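Local coordinates for alpha-1,3-glucanase (Streptomyces thermodiastaticus, PDB 7C7D), which hydrolyses alpha-1,3-glucan, probably cutting alpha-1,3-glucosidic links within the chain as a thermostable glycoside hydrolase of family 87, at residues 147-152 and 156-161. Numbering follows the deposited sequence.
Sequences YVDTGW and AKTHHF
Val148 and His159 form an antiparallel hydrogen-bonded pair: Val148 N gives a nearly straight bond to His159 O at 2.9 Å, and His159 N returns one to Val148 O at 3.0 Å. Beside it, Tyr147 N reaches His160 O from above the carbonyl plane. At the exposed border, the hydroxyl of Thr158 donates to the syn lone pair of Asp149 OD1 (OG1 to OD1, 2.6 Å). The His159 ring, with CG set between backbone N and carbonyl carbon (chi1 55°), turns back so that ND1 donates in the ring plane to Lys157 O at 2.7 Å. Val148 O lies over one face of this ring, and Thr150 OG1, a buried hydroxyl without a hydrogen-bond partner in the model, sits at its edge, 3.2 Å from CE1. Without the imidazole, as with an alanine here, Lys157 O would probably lose this donor and a gap open beside Thr150. Val148 CG2 packs on CB of His160, whose ND1 hydrogen-bonds Asn402 OD1. Farther along, Tyr147 CE1 touches Phe161 CD1 at 3.7 Å, the rings oblique, while Tyr147 OH hydrogen-bonds Val118 O. The arrangement is an irregular connection between strands 133-142 and 163-169 of the N-terminal beta domain, its antiparallel arms paired by a single beta bridge, meeting the parallel beta-helix at Asn402.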
loop_
_atom_site.group_PDB
_atom_site.type_symbol
_atom_site.label_atom_id
_atom_site.label_comp_id
_atom_site.label_asym_id
_atom_site.label_seq_id
_atom_site.Cartn_x
_atom_site.Cartn_y
_atom_site.Cartn_z
ATOM N N TYR A 147 5.759 11.536 -11.221
ATOM C CA TYR A 147 7.003 11.469 -11.989
ATOM C C TYR A 147 8.216 11.606 -11.079
ATOM O O TYR A 147 8.877 12.654 -11.028
ATOM C CB TYR A 147 7.020 12.475 -13.149
ATOM C CG TYR A 147 5.843 12.298 -14.078
ATOM C CD1 TYR A 147 5.886 11.381 -15.119
ATOM C CD2 TYR A 147 4.679 13.029 -13.898
ATOM C CE1 TYR A 147 4.797 11.204 -15.966
ATOM C CE2 TYR A 147 3.589 12.857 -14.732
ATOM C CZ TYR A 147 3.658 11.954 -15.768
ATOM O OH TYR A 147 2.581 11.773 -16.599
ATOM N N VAL A 148 8.500 10.530 -10.355
ATOM C CA VAL A 148 9.501 10.490 -9.301
ATOM C C VAL A 148 10.655 9.621 -9.774
ATOM O O VAL A 148 10.445 8.489 -10.228
ATOM C CB VAL A 148 8.890 9.928 -8.005
ATOM C CG1 VAL A 148 9.956 9.723 -6.944
ATOM C CG2 VAL A 148 7.778 10.839 -7.502
ATOM N N ASP A 149 11.870 10.146 -9.653
ATOM C CA ASP A 149 13.085 9.398 -9.925
ATOM C C ASP A 149 13.735 8.990 -8.611
ATOM O O ASP A 149 13.781 9.774 -7.655
ATOM C CB ASP A 149 14.077 10.262 -10.702
ATOM C CG ASP A 149 13.754 10.342 -12.174
ATOM O OD1 ASP A 149 13.063 9.437 -12.680
ATOM O OD2 ASP A 149 14.200 11.310 -12.825
ATOM N N THR A 150 14.233 7.754 -8.567
ATOM C CA THR A 150 15.030 7.253 -7.446
ATOM C C THR A 150 16.250 6.529 -8.025
ATOM O O THR A 150 16.339 5.300 -7.987
ATOM C CB THR A 150 14.207 6.338 -6.531
ATOM O OG1 THR A 150 13.717 5.218 -7.280
ATOM C CG2 THR A 150 13.027 7.087 -5.912
ATOM N N GLY A 151 17.192 7.307 -8.563
ATOM C CA GLY A 151 18.350 6.735 -9.232
ATOM C C GLY A 151 19.255 5.919 -8.333
ATOM O O GLY A 151 20.044 5.108 -8.833
ATOM N N TRP A 152 19.163 6.113 -7.016
ATOM C CA TRP A 152 19.981 5.358 -6.077
ATOM C C TRP A 152 19.434 3.963 -5.803
ATOM O O TRP A 152 20.109 3.172 -5.138
ATOM C CB TRP A 152 20.104 6.118 -4.755
ATOM C CG TRP A 152 18.824 6.123 -3.979
ATOM C CD1 TRP A 152 18.418 5.200 -3.059
ATOM C CD2 TRP A 152 17.771 7.086 -4.074
ATOM N NE1 TRP A 152 17.181 5.534 -2.567
ATOM C CE2 TRP A 152 16.761 6.688 -3.174
ATOM C CE3 TRP A 152 17.585 8.249 -4.827
ATOM C CZ2 TRP A 152 15.583 7.412 -3.009
ATOM C CZ3 TRP A 152 16.412 8.966 -4.661
ATOM C CH2 TRP A 152 15.428 8.545 -3.759
ATOM N N ALA A 156 15.489 0.675 -10.545
ATOM C CA ALA A 156 14.290 1.496 -10.582
ATOM C C ALA A 156 14.323 2.421 -11.791
ATOM O O ALA A 156 15.386 2.889 -12.210
ATOM C CB ALA A 156 14.170 2.321 -9.300
ATOM N N LYS A 157 13.152 2.662 -12.363
ATOM C CA LYS A 157 12.953 3.636 -13.425
ATOM C C LYS A 157 12.034 4.730 -12.904
ATOM O O LYS A 157 11.441 4.597 -11.830
ATOM C CB LYS A 157 12.332 2.974 -14.663
ATOM C CG LYS A 157 13.249 1.966 -15.340
ATOM C CD LYS A 157 12.620 1.412 -16.610
ATOM C CE LYS A 157 13.626 0.588 -17.401
ATOM N NZ LYS A 157 13.893 -0.723 -16.745
ATOM N N THR A 158 11.923 5.826 -13.663
ATOM C CA THR A 158 10.959 6.865 -13.323
ATOM C C THR A 158 9.604 6.223 -13.077
ATOM O O THR A 158 9.189 5.309 -13.799
ATOM C CB THR A 158 10.822 7.880 -14.456
ATOM O OG1 THR A 158 12.115 8.347 -14.847
ATOM C CG2 THR A 158 9.981 9.069 -13.997
ATOM N N HIS A 159 8.923 6.683 -12.035
ATOM C CA HIS A 159 7.725 5.989 -11.590
ATOM C C HIS A 159 6.767 7.002 -10.973
ATOM O O HIS A 159 6.986 8.214 -11.039
ATOM C CB HIS A 159 8.080 4.823 -10.651
ATOM C CG HIS A 159 8.914 5.219 -9.471
ATOM N ND1 HIS A 159 10.288 5.324 -9.530
ATOM C CD2 HIS A 159 8.567 5.525 -8.197
ATOM C CE1 HIS A 159 10.751 5.676 -8.343
ATOM N NE2 HIS A 159 9.729 5.802 -7.515
ATOM N N HIS A 160 5.685 6.495 -10.382
ATOM C CA HIS A 160 4.729 7.340 -9.666
ATOM C C HIS A 160 3.998 8.279 -10.633
ATOM O O HIS A 160 3.924 9.488 -10.414
ATOM C CB HIS A 160 5.438 8.116 -8.547
ATOM C CG HIS A 160 4.590 8.411 -7.352
ATOM N ND1 HIS A 160 4.208 7.446 -6.442
ATOM C CD2 HIS A 160 4.096 9.582 -6.889
ATOM C CE1 HIS A 160 3.496 8.011 -5.483
ATOM N NE2 HIS A 160 3.417 9.308 -5.728
ATOM N N PHE A 161 3.466 7.711 -11.720
ATOM C CA PHE A 161 2.847 8.517 -12.769
ATOM C C PHE A 161 1.463 9.016 -12.390
ATOM O O PHE A 161 1.002 10.024 -12.943
ATOM C CB PHE A 161 2.709 7.698 -14.049
ATOM C CG PHE A 161 3.980 7.035 -14.483
ATOM C CD1 PHE A 161 5.159 7.759 -14.581
ATOM C CD2 PHE A 161 3.999 5.685 -14.792
ATOM C CE1 PHE A 161 6.329 7.141 -14.983
ATOM C CE2 PHE A 161 5.163 5.067 -15.181
ATOM C CZ PHE A 161 6.331 5.796 -15.282
#